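Local coordinates for protein NADH oxidase (PDB 6RVB) that reduces coenzyme A disulfide with NADH as the electron donor, using bound FAD as its cofactor, at residues W188-G193 / S342-L347; W352-F357 / L377-G382. All blocks are in the same frame, centred on the assembly; numbering follows the deposited sequence.

In the fold
Contacts 1 and 2 lie side by side, their centres about 11 Å apart, and both are partly buried. Contact 1 joins the NAD-binding part of the chain to the dimerisation domain; contact 2 stays within the dimerisation domain, pairing two neighbouring strands of its antiparallel sheet. Their chemistry follows: contact 1 rests on one carboxylate and one indole meeting the start of a helix, contact 2 on a ladder of backbone bonds that runs out to exposed side chains at its W352 and E381 end. Helix 343-348 leads directly into strand 353-361, and the contacts touch where E191 forms a salt bridge with K355 and L343 packs on A353 and K355.

Contact 1 (W188-G193 / S342-L347); sequences WDPEVG and SLEGAL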
loop_
_atom_site.group_PDB
_atom_site.type_symbol
_atom_site.label_atom_id
_atom_site.label_comp_id
_atom_site.label_asym_id
_atom_site.label_seq_id
_atom_site.Cartn_x
_atom_site.Cartn_y
_atom_site.Cartn_z
ATOM N N TRP A 188 -20.386 -5.555 5.269
ATOM C CA TRP A 188 -19.126 -5.969 5.865
ATOM C C TRP A 188 -19.248 -6.096 7.368
ATOM O O TRP A 188 -20.025 -5.358 8.009
ATOM C CB TRP A 188 -17.992 -5.018 5.520
ATOM C CG TRP A 188 -16.692 -5.578 5.795
ATOM C CD1 TRP A 188 -15.916 -5.335 6.830
ATOM C CD2 TRP A 188 -15.969 -6.481 4.974
ATOM N NE1 TRP A 188 -14.738 -6.039 6.768
ATOM C CE2 TRP A 188 -14.759 -6.765 5.621
ATOM C CE3 TRP A 188 -16.230 -7.102 3.759
ATOM C CZ2 TRP A 188 -13.835 -7.653 5.101
ATOM C CZ3 TRP A 188 -15.319 -7.985 3.266
ATOM C CH2 TRP A 188 -14.149 -8.259 3.934
ATOM N N ASP A 189 -18.417 -6.961 7.936
ATOM C CA ASP A 189 -18.268 -7.075 9.389
ATOM C C ASP A 189 -18.394 -5.767 10.174
ATOM O O ASP A 189 -18.106 -4.678 9.641
ATOM C CB ASP A 189 -16.962 -7.734 9.659
ATOM C CG ASP A 189 -17.011 -9.189 9.411
ATOM O OD1 ASP A 189 -18.106 -9.803 9.477
ATOM O OD2 ASP A 189 -15.915 -9.703 9.195
ATOM N N PRO A 190 -18.933 -5.835 11.410
ATOM C CA PRO A 190 -19.535 -4.566 11.893
ATOM C C PRO A 190 -18.600 -3.578 12.578
ATOM O O PRO A 190 -19.125 -2.507 12.842
ATOM C CB PRO A 190 -20.653 -5.040 12.818
ATOM C CG PRO A 190 -20.202 -6.220 13.293
ATOM C CD PRO A 190 -19.508 -6.952 12.141
ATOM N N GLU A 191 -17.320 -3.938 12.792
ATOM C CA GLU A 191 -16.277 -3.048 13.325
ATOM C C GLU A 191 -16.072 -1.869 12.327
ATOM O O GLU A 191 -15.857 -0.705 12.718
ATOM C CB GLU A 191 -14.931 -3.759 13.517
ATOM C CG GLU A 191 -14.766 -4.768 14.577
ATOM C CD GLU A 191 -15.311 -6.232 14.329
ATOM O OE1 GLU A 191 -16.278 -6.452 13.497
ATOM O OE2 GLU A 191 -14.743 -7.150 15.043
ATOM N N VAL A 192 -16.098 -2.194 11.037
ATOM C CA VAL A 192 -15.909 -1.180 10.032
ATOM C C VAL A 192 -17.128 -0.296 10.032
ATOM O O VAL A 192 -16.996 0.890 10.116
ATOM C CB VAL A 192 -15.601 -1.758 8.635
ATOM C CG1 VAL A 192 -15.748 -0.666 7.547
ATOM C CG2 VAL A 192 -14.258 -2.339 8.679
ATOM N N GLY A 193 -18.321 -0.871 9.916
ATOM C CA GLY A 193 -19.564 -0.104 10.015
ATOM C C GLY A 193 -19.544 0.887 11.195
ATOM O O GLY A 193 -20.019 2.023 11.052
ATOM N N SER A 342 -15.996 -11.320 4.250
ATOM C CA SER A 342 -16.063 -10.945 5.635
ATOM C C SER A 342 -16.336 -12.179 6.468
ATOM O O SER A 342 -16.838 -13.139 5.952
ATOM C CB SER A 342 -17.267 -10.095 5.827
ATOM O OG SER A 342 -18.433 -10.901 5.695
ATOM N N LEU A 343 -16.068 -12.135 7.774
ATOM C CA LEU A 343 -16.425 -13.224 8.641
ATOM C C LEU A 343 -17.871 -13.608 8.493
ATOM O O LEU A 343 -18.146 -14.793 8.470
ATOM C CB LEU A 343 -16.154 -12.910 10.094
ATOM C CG LEU A 343 -16.441 -14.025 11.091
ATOM C CD1 LEU A 343 -15.658 -15.329 10.795
ATOM C CD2 LEU A 343 -15.982 -13.376 12.308
ATOM N N GLU A 344 -18.796 -12.643 8.368
ATOM C CA GLU A 344 -20.200 -13.028 8.249
ATOM C C GLU A 344 -20.346 -13.951 7.087
ATOM O O GLU A 344 -20.780 -15.104 7.271
ATOM C CB GLU A 344 -21.192 -11.875 8.180
ATOM C CG GLU A 344 -21.523 -11.379 9.613
ATOM C CD GLU A 344 -22.345 -10.097 9.679
ATOM O OE1 GLU A 344 -22.766 -9.614 8.586
ATOM O OE2 GLU A 344 -22.564 -9.586 10.826
ATOM N N GLY A 345 -19.938 -13.474 5.896
ATOM C CA GLY A 345 -20.092 -14.239 4.691
ATOM C C GLY A 345 -19.270 -15.495 4.659
ATOM O O GLY A 345 -19.644 -16.463 4.024
ATOM N N ALA A 346 -18.116 -15.483 5.304
ATOM C CA ALA A 346 -17.268 -16.640 5.261
ATOM C C ALA A 346 -17.969 -17.747 5.978
ATOM O O ALA A 346 -17.806 -18.900 5.569
ATOM C CB ALA A 346 -15.927 -16.382 5.896
ATOM N N LEU A 347 -18.715 -17.422 7.056
ATOM C CA LEU A 347 -19.450 -18.437 7.816
ATOM C C LEU A 347 -20.638 -18.869 7.004
ATOM O O LEU A 347 -20.962 -20.025 7.000
ATOM C CB LEU A 347 -19.844 -18.009 9.246
ATOM C CG LEU A 347 -18.672 -17.655 10.143
ATOM C CD1 LEU A 347 -19.072 -16.785 11.202
ATOM C CD2 LEU A 347 -17.834 -18.707 10.671
#
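The indole of W188 carries S342 on one face: S342 CB stands 3.8 Å from the centroid of the six-membered ring, 11° off the normal, a CH-pi contact. S342 N lies over the same face, above the rim, 3.5 Å from W188 CZ3. W188 starts out pointing away from 342-347; CG lies anti to the backbone N (chi1 -165°), and the ring, turned about the next bond, brings its benzo half back to S342, while NE1 bonds E376. The second flat group, the carboxylate of D189, faces the start of helix 343-348 and takes one backbone N-H on each oxygen: L343 N is 2.8 Å from D189 OD2, and E344 N is 3.1 Å from D189 OD1. Both donors come in on the syn side, moderately out of the carboxylate plane, and the two bonds together fix the group's rotation. S342, at the N-cap position of helix 343-348, caps it: its OG accepts from G345 N at 3.0 Å in a nearly straight bond (172°). The D189 side belongs to the NAD-binding region, where helix 190-202 crosses over between the adjacent parallel strands 174-178 and 205-208; the capped helix belongs to the dimerisation domain, whose strands 334-340 and 386-393 also touch W188. Three carboxylates gather here. D189 OD2 has E376 OE2 close by, and D189 OD1 lies 4.7 Å from E344 OE2, which is paired with R183 in a salt bridge. The helix-end amides would be expected to offset part of the charge on D189, whereas E376 would tend to raise its proton affinity. L343 CB closes on D189 OD2 at 3.3 Å, the two side chains crossing at a slant.

Contact 2 (W352-F357 / L377-G382); sequences WAKKVF and LVYEEG
E381 N donates to W352 O at 2.7 Å, closing the end of a ladder in which K354 and Y379 exchange two backbone bonds, each 3.0 Å between N and O, and V356 and L377 exchange two more. Between these hydrogen-bonded pairs stands the non-hydrogen-bonded pair K355 and V378; K355 CA makes a CA-H...O contact with the neighbouring L377 O at 3.3 Å. This is the beta hairpin of strands 353-361 and 372-380, and 353-361 is an outermost strand of the sheet within the chain. On the face bearing K354, V356, L377 and Y379, the Y379 ring reaches the other strand; chi1 54° sets CG between backbone N and carbonyl carbon, and K354 CB rests over the ring, 3.7 Å from Y379 CZ, with V356 N at the ring's edge. An alanine in place of Y379 would probably leave K354 CB without the ring it rests on and open a gap there, with the K354 side chain freer to turn. On the same face V356 CG1 packs against L377 CB at 3.5 Å, the two side chains side by side. At the hairpin's exposed end E381 OE1 meets the edge of the W352 indole, 3.4 Å from CE3, while E381 OE2 stays 4.7 Å from K354 NZ, opposite charges nearby but not touching.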
loop_
_atom_site.group_PDB
_atom_site.type_symbol
_atom_site.label_atom_id
_atom_site.label_comp_id
_atom_site.label_asym_id
_atom_site.label_seq_id
_atom_site.Cartn_x
_atom_site.Cartn_y
_atom_site.Cartn_z
ATOM N N TRP A 352 -14.950 -22.866 8.614
ATOM C CA TRP A 352 -14.840 -22.637 10.011
ATOM C C TRP A 352 -13.980 -21.434 10.192
ATOM O O TRP A 352 -12.792 -21.544 10.415
ATOM C CB TRP A 352 -14.248 -23.852 10.729
ATOM C CG TRP A 352 -15.191 -25.035 10.824
ATOM C CD1 TRP A 352 -16.259 -25.278 10.038
ATOM C CD2 TRP A 352 -15.148 -26.092 11.784
ATOM N NE1 TRP A 352 -16.858 -26.430 10.416
ATOM C CE2 TRP A 352 -16.211 -26.946 11.499
ATOM C CE3 TRP A 352 -14.309 -26.400 12.862
ATOM C CZ2 TRP A 352 -16.489 -28.082 12.269
ATOM C CZ3 TRP A 352 -14.559 -27.553 13.612
ATOM C CH2 TRP A 352 -15.641 -28.374 13.315
ATOM N N ALA A 353 -14.586 -20.267 10.137
ATOM C CA ALA A 353 -13.830 -19.017 10.106
ATOM C C ALA A 353 -13.713 -18.197 11.385
ATOM O O ALA A 353 -14.542 -18.252 12.206
ATOM C CB ALA A 353 -14.380 -18.171 9.027
ATOM N N LYS A 354 -12.676 -17.406 11.505
ATOM C CA LYS A 354 -12.454 -16.575 12.649
ATOM C C LYS A 354 -12.033 -15.207 12.117
ATOM O O LYS A 354 -11.585 -15.094 10.993
ATOM C CB LYS A 354 -11.366 -17.198 13.553
ATOM C CG LYS A 354 -11.900 -18.310 14.497
ATOM C CD LYS A 354 -10.769 -18.921 15.321
ATOM C CE LYS A 354 -11.267 -19.596 16.594
ATOM N NZ LYS A 354 -12.182 -18.720 17.432
ATOM N N LYS A 355 -12.183 -14.156 12.920
ATOM C CA LYS A 355 -11.581 -12.866 12.601
ATOM C C LYS A 355 -10.609 -12.332 13.633
ATOM O O LYS A 355 -10.587 -12.788 14.769
ATOM C CB LYS A 355 -12.642 -11.819 12.334
ATOM C CG LYS A 355 -13.316 -11.314 13.485
ATOM C CD LYS A 355 -14.428 -10.405 13.069
ATOM C CE LYS A 355 -15.331 -10.011 14.213
ATOM N NZ LYS A 355 -16.629 -9.618 13.556
ATOM N N VAL A 356 -9.812 -11.358 13.236
ATOM C CA VAL A 356 -9.028 -10.621 14.156
ATOM C C VAL A 356 -9.124 -9.150 13.728
ATOM O O VAL A 356 -9.243 -8.875 12.546
ATOM C CB VAL A 356 -7.601 -11.194 14.198
ATOM C CG1 VAL A 356 -6.790 -10.722 13.051
ATOM C CG2 VAL A 356 -6.939 -10.665 15.342
ATOM N N PHE A 357 -9.125 -8.190 14.643
ATOM C CA PHE A 357 -9.327 -6.776 14.205
ATOM C C PHE A 357 -8.531 -5.856 15.111
ATOM O O PHE A 357 -8.855 -5.740 16.294
ATOM C CB PHE A 357 -10.813 -6.408 14.303
ATOM C CG PHE A 357 -11.149 -5.041 13.844
ATOM C CD1 PHE A 357 -11.101 -3.975 14.706
ATOM C CD2 PHE A 357 -11.527 -4.798 12.512
ATOM C CE1 PHE A 357 -11.378 -2.638 14.268
ATOM C CE2 PHE A 357 -11.818 -3.450 12.046
ATOM C CZ PHE A 357 -11.727 -2.389 12.936
ATOM N N LEU A 377 -8.473 -9.314 9.691
ATOM C CA LEU A 377 -8.110 -10.499 8.939
ATOM C C LEU A 377 -9.208 -11.502 9.154
ATOM O O LEU A 377 -9.587 -11.759 10.263
ATOM C CB LEU A 377 -6.821 -11.014 9.546
ATOM C CG LEU A 377 -5.546 -10.961 8.794
ATOM C CD1 LEU A 377 -5.559 -9.852 7.724
ATOM C CD2 LEU A 377 -4.433 -10.907 9.795
ATOM N N VAL A 378 -9.707 -12.110 8.109
ATOM C CA VAL A 378 -10.702 -13.208 8.214
ATOM C C VAL A 378 -10.026 -14.485 7.714
ATOM O O VAL A 378 -9.546 -14.533 6.593
ATOM C CB VAL A 378 -11.919 -12.861 7.328
ATOM C CG1 VAL A 378 -12.892 -13.895 7.300
ATOM C CG2 VAL A 378 -12.564 -11.642 7.878
ATOM N N TYR A 379 -9.898 -15.497 8.551
ATOM C CA TYR A 379 -9.142 -16.711 8.165
ATOM C C TYR A 379 -9.872 -18.025 8.534
ATOM O O TYR A 379 -10.884 -17.992 9.192
ATOM C CB TYR A 379 -7.745 -16.712 8.764
ATOM C CG TYR A 379 -7.737 -16.526 10.242
ATOM C CD1 TYR A 379 -7.969 -15.278 10.857
ATOM C CD2 TYR A 379 -7.568 -17.593 11.036
ATOM C CE1 TYR A 379 -7.983 -15.151 12.239
ATOM C CE2 TYR A 379 -7.586 -17.485 12.372
ATOM C CZ TYR A 379 -7.770 -16.297 12.999
ATOM O OH TYR A 379 -7.739 -16.355 14.395
ATOM N N GLU A 380 -9.370 -19.167 8.064
ATOM C CA GLU A 380 -9.956 -20.483 8.293
ATOM C C GLU A 380 -9.297 -21.109 9.504
ATOM O O GLU A 380 -8.109 -20.981 9.690
ATOM C CB GLU A 380 -9.701 -21.359 7.104
ATOM C CG GLU A 380 -10.518 -22.573 7.111
ATOM C CD GLU A 380 -10.505 -23.413 5.840
ATOM O OE1 GLU A 380 -11.495 -24.155 5.724
ATOM O OE2 GLU A 380 -9.547 -23.400 5.019
ATOM N N GLU A 381 -10.058 -21.762 10.368
ATOM C CA GLU A 381 -9.537 -22.106 11.651
ATOM C C GLU A 381 -8.290 -22.941 11.609
ATOM O O GLU A 381 -7.273 -22.623 12.260
ATOM C CB GLU A 381 -10.589 -22.874 12.379
ATOM C CG GLU A 381 -10.667 -22.637 13.928
ATOM C CD GLU A 381 -11.938 -23.251 14.459
ATOM O OE1 GLU A 381 -11.978 -24.491 14.511
ATOM O OE2 GLU A 381 -12.915 -22.531 14.731
ATOM N N GLY A 382 -8.335 -24.037 10.880
ATOM C CA GLY A 382 -7.220 -24.953 11.038
ATOM C C GLY A 382 -6.043 -24.655 10.161
ATOM O O GLY A 382 -4.918 -24.526 10.619
#